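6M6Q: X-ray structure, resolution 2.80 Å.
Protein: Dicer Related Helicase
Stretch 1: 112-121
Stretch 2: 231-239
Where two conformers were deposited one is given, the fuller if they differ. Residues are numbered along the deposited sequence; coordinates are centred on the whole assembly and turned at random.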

ATOM      1  N   GLN B 112      10.328  14.531  15.041  1.00 62.41           N
ATOM      2  CA  GLN B 112       9.964  15.611  14.080  1.00 64.28           C
ATOM      3  C   GLN B 112       9.872  15.010  12.669  1.00 59.22           C
ATOM      4  O   GLN B 112       8.924  15.351  11.952  1.00 59.05           O
ATOM      5  N   LYS B 113      10.800  14.106  12.335  1.00 55.62           N
ATOM      6  CA  LYS B 113      10.892  13.403  11.030  1.00 58.54           C
ATOM      7  C   LYS B 113       9.634  12.549  10.825  1.00 55.56           C
ATOM      8  O   LYS B 113       9.072  12.571   9.716  1.00 61.13           O
ATOM      9  N   VAL B 114       9.179  11.892  11.882  1.00 51.46           N
ATOM     10  CA  VAL B 114       8.015  10.966  11.896  1.00 52.41           C
ATOM     11  C   VAL B 114       6.738  11.764  11.579  1.00 51.62           C
ATOM     12  O   VAL B 114       5.930  11.282  10.775  1.00 55.77           O
ATOM     13  N   GLN B 115       6.594  12.961  12.149  1.00 53.83           N
ATOM     14  CA  GLN B 115       5.454  13.889  11.887  0.50 52.49           C
ATOM     15  C   GLN B 115       5.528  14.391  10.435  1.00 53.76           C
ATOM     16  O   GLN B 115       4.494  14.313   9.693  1.00 55.06           O
ATOM     17  N   ARG B 116       6.688  14.883  10.029  1.00 53.10           N
ATOM     18  CA  ARG B 116       6.871  15.429   8.669  1.00 55.62           C
ATOM     19  C   ARG B 116       6.541  14.343   7.631  1.00 57.34           C
ATOM     20  O   ARG B 116       5.740  14.627   6.738  1.00 51.87           O
ATOM     21  N   ARG B 117       7.057  13.125   7.798  1.00 55.97           N
ATOM     22  CA  ARG B 117       6.779  11.998   6.856  1.00 63.88           C
ATOM     23  C   ARG B 117       5.292  11.641   6.850  1.00 61.00           C
ATOM     24  O   ARG B 117       4.760  11.397   5.774  1.00 60.43           O
ATOM     25  N   ARG B 118       4.675  11.557   8.014  1.00 56.18           N
ATOM     26  CA  ARG B 118       3.255  11.181   8.150  1.00 57.66           C
ATOM     27  C   ARG B 118       2.379  12.147   7.321  1.00 58.94           C
ATOM     28  O   ARG B 118       1.525  11.666   6.524  1.00 52.50           O
ATOM     29  N   PHE B 119       2.572  13.445   7.498  1.00 51.53           N
ATOM     30  CA  PHE B 119       1.705  14.482   6.901  1.00 57.04           C
ATOM     31  C   PHE B 119       2.098  14.717   5.429  1.00 58.03           C
ATOM     32  O   PHE B 119       1.213  15.077   4.634  1.00 49.55           O
ATOM     33  N   SER B 120       3.362  14.476   5.062  1.00 56.25           N
ATOM     34  CA  SER B 120       3.832  14.476   3.648  1.00 55.65           C
ATOM     35  C   SER B 120       3.093  13.374   2.876  1.00 55.35           C
ATOM     36  O   SER B 120       2.561  13.662   1.793  1.00 54.09           O
ATOM     37  N   GLU B 121       3.064  12.162   3.438  1.00 55.34           N
ATOM     38  CA  GLU B 121       2.399  10.971   2.849  1.00 56.33           C
ATOM     39  C   GLU B 121       0.885  11.181   2.813  1.00 57.38           C
ATOM     40  O   GLU B 121       0.266  10.689   1.880  1.00 54.17           O
ATOM     41  N   ASP B 231      16.434  21.549   2.202  1.00 64.36           N
ATOM     42  CA  ASP B 231      17.070  20.722   3.257  1.00 67.03           C
ATOM     43  C   ASP B 231      15.988  19.862   3.906  1.00 62.94           C
ATOM     44  O   ASP B 231      16.279  18.676   4.196  1.00 66.44           O
ATOM     45  N   LEU B 232      14.770  20.415   4.049  1.00 58.37           N
ATOM     46  CA  LEU B 232      13.625  19.803   4.789  1.00 58.17           C
ATOM     47  C   LEU B 232      13.299  18.424   4.203  1.00 61.02           C
ATOM     48  O   LEU B 232      13.146  17.471   4.992  1.00 70.78           O
ATOM     49  N   VAL B 233      13.148  18.332   2.883  1.00 58.22           N
ATOM     50  CA  VAL B 233      12.728  17.087   2.185  1.00 55.28           C
ATOM     51  C   VAL B 233      13.942  16.159   2.109  1.00 51.49           C
ATOM     52  O   VAL B 233      13.789  14.956   2.341  1.00 55.53           O
ATOM     53  N   GLU B 234      15.120  16.711   1.890  1.00 55.61           N
ATOM     54  CA  GLU B 234      16.369  15.924   1.797  1.00 63.15           C
ATOM     55  C   GLU B 234      16.550  15.050   3.052  1.00 69.56           C
ATOM     56  O   GLU B 234      16.735  13.847   2.881  1.00 80.47           O
ATOM     57  N   ASP B 235      16.517  15.652   4.257  1.00 70.19           N
ATOM     58  CA  ASP B 235      16.795  14.955   5.551  0.50 68.02           C
ATOM     59  C   ASP B 235      15.576  14.107   5.967  1.00 65.39           C
ATOM     60  O   ASP B 235      15.724  13.197   6.903  1.00 67.31           O
ATOM     61  N   LEU B 236      14.431  14.372   5.371  1.00 63.71           N
ATOM     62  CA  LEU B 236      13.189  13.623   5.634  1.00 56.91           C
ATOM     63  C   LEU B 236      13.307  12.228   5.012  1.00 59.43           C
ATOM     64  O   LEU B 236      12.749  11.288   5.593  1.00 56.68           O
ATOM     65  N   LEU B 237      14.073  12.097   3.920  1.00 61.47           N
ATOM     66  CA  LEU B 237      14.173  10.858   3.101  1.00 63.29           C
ATOM     67  C   LEU B 237      15.515  10.137   3.328  1.00 62.67           C
ATOM     68  O   LEU B 237      15.671   9.030   2.779  1.00 59.15           O
ATOM     69  N   THR B 238      16.458  10.735   4.067  1.00 77.71           N
ATOM     70  CA  THR B 238      17.814  10.144   4.311  1.00 80.75           C
ATOM     71  C   THR B 238      17.857   9.507   5.698  1.00 82.96           C
ATOM     72  O   THR B 238      17.593  10.205   6.684  1.00 82.39           O
ATOM     73  N   GLU B 239      18.211   8.224   5.744  1.00107.44           N
ATOM     74  CA  GLU B 239      18.413   7.415   6.985  1.00125.66           C
ATOM     75  C   GLU B 239      19.746   7.798   7.647  1.00120.08           C
ATOM     76  O   GLU B 239      19.703   8.584   8.618  1.00105.76           O
TER

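The helix of stretch 1 crosses that of stretch 2 steeply, with 102° between their N-to-C directions and a closest axial approach of 10.5 Å; the two stretches bury 422 Å² between them. At the centre of the contact is Leu 236, whose side chain (chi1 t, chi2 p) fits as a knob into a hole formed by Lys 113, Arg 116, Arg 117 and Ser 120 on the helix of stretch 1.

Gln 112 lies out of reach, and the contact begins at Lys 113, where the backbones come close: its CA is 5.9 Å from the CA of Leu 236. The CA-to-CB bond of Lys 113 points sideways, and chi1, at -134°, lies between wells; from there the chain runs t, p, t alongside stretch 2. Its CD packs 3.5 Å from Asp 235 O, and Lys 113 NZ makes a weak hydrogen bond, 3.4 Å long, to Thr 238 O. The aliphatic part of the lysine thus packs against the backbone while its charged end reaches a carbonyl farther along the stretch. Val 114, pointing away, and Gln 115, directed sideways, take no part.

Arg 116 points toward stretch 2 and contributes in two ways. Near its base, CB lies 3.7 Å from Leu 236 CD1. Farther out, with chi1 at -98° and chi2 and chi3 both t, the extended chain brings the guanidinium beside Leu 232, whose CD1 lies over one face of the group, 4.1 Å from Arg 116 CZ. This packing leaves the nitrogens free for polar partners: Arg 116 NH2 donates to the oxygen of water 1 at 2.8 Å, and NH1 is hydrogen-bonded elsewhere in the structure. Water 1 in turn donates through its oxygen to Leu 232 O and to Asp 235 OD1, each at 2.8 Å, and so bridges the arginine to both a backbone carbonyl and a carboxylate of stretch 2.

Arg 117 forms another wall of the hole. Its backbone N is 3.4 Å and its CG 3.7 Å from Leu 236 CD1. The chi1 to chi3 angles all lie between wells, and the guanidinium serves its own helix, Arg 117 NH1 forming a salt bridge with Glu 121 OE1 at 2.9 Å. Arg 118 and Phe 119 are out of reach.

Ser 120, buried and pointing toward stretch 2, completes the hole. In its m rotamer, Ser 120 OG donates to Arg 116 O at 2.9 Å, satisfying the hydroxyl within its own helix, while the same OG lies 3.8 Å from Leu 236 CD2.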

ATOM      1  CB  GLN B 112      10.974  16.765  14.158  1.00 70.91           C
ATOM      2  CG  GLN B 112      10.625  17.964  13.275  1.00 85.92           C
ATOM      3  CD  GLN B 112       9.465  18.767  13.811  1.00 95.98           C
ATOM      4  OE1 GLN B 112       8.706  19.369  13.056  1.00110.27           O
ATOM      5  NE2 GLN B 112       9.341  18.815  15.129  1.00115.01           N
ATOM      6  CB  LYS B 113      12.157  12.533  10.989  1.00 63.69           C
ATOM      7  CG  LYS B 113      12.991  12.639   9.709  1.00 70.84           C
ATOM      8  CD  LYS B 113      14.285  11.848   9.744  1.00 79.05           C
ATOM      9  CE  LYS B 113      14.110  10.415   9.284  1.00 89.98           C
ATOM     10  NZ  LYS B 113      15.408   9.707   9.183  1.00 99.77           N
ATOM     11  CB  VAL B 114       7.932  10.228  13.252  1.00 53.05           C
ATOM     12  CG1 VAL B 114       6.546   9.714  13.546  1.00 51.76           C
ATOM     13  CG2 VAL B 114       8.941   9.088  13.333  1.00 56.66           C
ATOM     14  CB  GLN B 115       5.504  15.057  12.876  0.50 50.69           C
ATOM     15  CG  GLN B 115       4.273  15.947  12.834  0.50 49.58           C
ATOM     16  CD  GLN B 115       4.429  17.154  13.719  0.50 48.67           C
ATOM     17  OE1 GLN B 115       4.280  17.080  14.941  0.50 46.50           O
ATOM     18  NE2 GLN B 115       4.722  18.284  13.098  0.50 42.49           N
ATOM     19  CB  ARG B 116       8.266  16.013   8.509  1.00 58.86           C
ATOM     20  CG  ARG B 116       8.282  17.517   8.695  1.00 56.58           C
ATOM     21  CD  ARG B 116       9.663  18.081   8.840  1.00 61.19           C
ATOM     22  NE  ARG B 116       9.585  19.411   9.408  1.00 66.69           N
ATOM     23  CZ  ARG B 116      10.617  20.110   9.832  1.00 66.99           C
ATOM     24  NH1 ARG B 116      10.426  21.314  10.339  1.00 74.36           N
ATOM     25  NH2 ARG B 116      11.840  19.628   9.716  1.00 68.14           N
ATOM     26  CB  ARG B 117       7.588  10.754   7.191  1.00 57.77           C
ATOM     27  CG  ARG B 117       8.494  10.350   6.052  1.00 71.44           C
ATOM     28  CD  ARG B 117       7.999   9.185   5.239  1.00 69.76           C
ATOM     29  NE  ARG B 117       9.061   8.197   5.240  1.00 71.80           N
ATOM     30  CZ  ARG B 117       9.199   7.229   4.362  1.00 76.40           C
ATOM     31  NH1 ARG B 117       8.344   7.104   3.369  1.00 82.84           N
ATOM     32  NH2 ARG B 117      10.200   6.372   4.482  1.00 84.26           N
ATOM     33  CB  ARG B 118       2.878  11.191   9.625  1.00 58.10           C
ATOM     34  CG  ARG B 118       1.398  11.036   9.896  1.00 61.36           C
ATOM     35  CD  ARG B 118       1.208  10.972  11.381  1.00 74.04           C
ATOM     36  NE  ARG B 118      -0.132  11.335  11.775  1.00 89.13           N
ATOM     37  CZ  ARG B 118      -0.654  11.065  12.960  1.00 94.93           C
ATOM     38  NH1 ARG B 118       0.063  10.416  13.869  1.00 94.65           N
ATOM     39  NH2 ARG B 118      -1.894  11.431  13.233  1.00 92.99           N
ATOM     40  CB  PHE B 119       1.718  15.732   7.775  1.00 60.75           C
ATOM     41  CG  PHE B 119       0.921  15.557   9.043  1.00 63.52           C
ATOM     42  CD1 PHE B 119      -0.464  15.651   9.033  1.00 65.03           C
ATOM     43  CD2 PHE B 119       1.546  15.203  10.228  1.00 60.12           C
ATOM     44  CE1 PHE B 119      -1.193  15.454  10.196  1.00 72.25           C
ATOM     45  CE2 PHE B 119       0.815  14.999  11.384  1.00 65.15           C
ATOM     46  CZ  PHE B 119      -0.553  15.115  11.367  1.00 67.34           C
ATOM     47  CB  SER B 120       5.320  14.286   3.555  1.00 56.31           C
ATOM     48  OG  SER B 120       6.010  15.430   4.007  1.00 61.72           O
ATOM     49  CB  GLU B 121       2.772   9.706   3.618  1.00 58.21           C
ATOM     50  CG  GLU B 121       4.231   9.296   3.426  1.00 62.29           C
ATOM     51  CD  GLU B 121       4.460   8.017   2.652  1.00 66.43           C
ATOM     52  OE1 GLU B 121       5.620   7.606   2.554  1.00 77.34           O
ATOM     53  OE2 GLU B 121       3.475   7.421   2.177  1.00 77.89           O
ATOM     54  CB  ASP B 231      17.829  21.600   4.257  1.00 75.66           C
ATOM     55  CG  ASP B 231      19.039  22.293   3.640  1.00 79.68           C
ATOM     56  OD1 ASP B 231      20.108  22.294   4.280  1.00 84.03           O
ATOM     57  OD2 ASP B 231      18.908  22.801   2.509  1.00 82.27           O
ATOM     58  CB  LEU B 232      12.417  20.738   4.698  1.00 61.07           C
ATOM     59  CG  LEU B 232      11.205  20.365   5.555  1.00 65.55           C
ATOM     60  CD1 LEU B 232      10.504  21.618   6.055  1.00 71.88           C
ATOM     61  CD2 LEU B 232      10.219  19.484   4.792  1.00 65.08           C
ATOM     62  CB  VAL B 233      12.126  17.387   0.794  1.00 59.06           C
ATOM     63  CG1 VAL B 233      11.786  16.107   0.027  1.00 57.24           C
ATOM     64  CG2 VAL B 233      10.892  18.289   0.896  1.00 56.05           C
ATOM     65  CB  GLU B 234      17.565  16.844   1.601  1.00 67.08           C
ATOM     66  CG  GLU B 234      18.864  16.080   1.449  1.00 72.98           C
ATOM     67  CD  GLU B 234      18.977  15.289   0.159  1.00 77.57           C
ATOM     68  OE1 GLU B 234      18.870  15.926  -0.935  1.00 73.11           O
ATOM     69  OE2 GLU B 234      19.183  14.031   0.236  1.00 83.85           O
ATOM     70  CB  ASP B 235      17.198  15.959   6.639  0.50 74.06           C
ATOM     71  CG  ASP B 235      16.032  16.517   7.441  0.50 81.92           C
ATOM     72  OD1 ASP B 235      15.758  17.731   7.306  0.50 97.49           O
ATOM     73  OD2 ASP B 235      15.428  15.742   8.227  0.50 74.33           O
ATOM     74  CB  LEU B 236      12.033  14.434   5.061  1.00 61.74           C
ATOM     75  CG  LEU B 236      10.659  13.792   5.106  1.00 67.89           C
ATOM     76  CD1 LEU B 236      10.195  13.598   6.535  1.00 76.59           C
ATOM     77  CD2 LEU B 236       9.668  14.654   4.347  1.00 65.34           C
ATOM     78  CB  LEU B 237      14.006  11.241   1.627  1.00 69.03           C
ATOM     79  CG  LEU B 237      12.738  12.031   1.296  1.00 66.13           C
ATOM     80  CD1 LEU B 237      12.771  12.557  -0.129  1.00 59.89           C
ATOM     81  CD2 LEU B 237      11.506  11.177   1.515  1.00 63.85           C
ATOM     82  CB  THR B 238      18.963  11.150   4.119  1.00 79.03           C
ATOM     83  OG1 THR B 238      18.769  12.299   4.937  1.00 71.36           O
ATOM     84  CG2 THR B 238      19.111  11.608   2.682  1.00 82.07           C
ATOM     85  CB  GLU B 239      18.396   5.922   6.633  1.00128.34           C
ATOM     86  CG  GLU B 239      19.293   5.562   5.446  1.00128.62           C
ATOM     87  CD  GLU B 239      18.611   5.549   4.079  1.00134.56           C
ATOM     88  OE1 GLU B 239      17.822   6.476   3.797  1.00129.35           O
ATOM     89  OE2 GLU B 239      18.867   4.607   3.301  1.00148.05           O
TER
HETATM   90  O   HOH W   1      12.981  17.863   7.796  1.00 61.01           O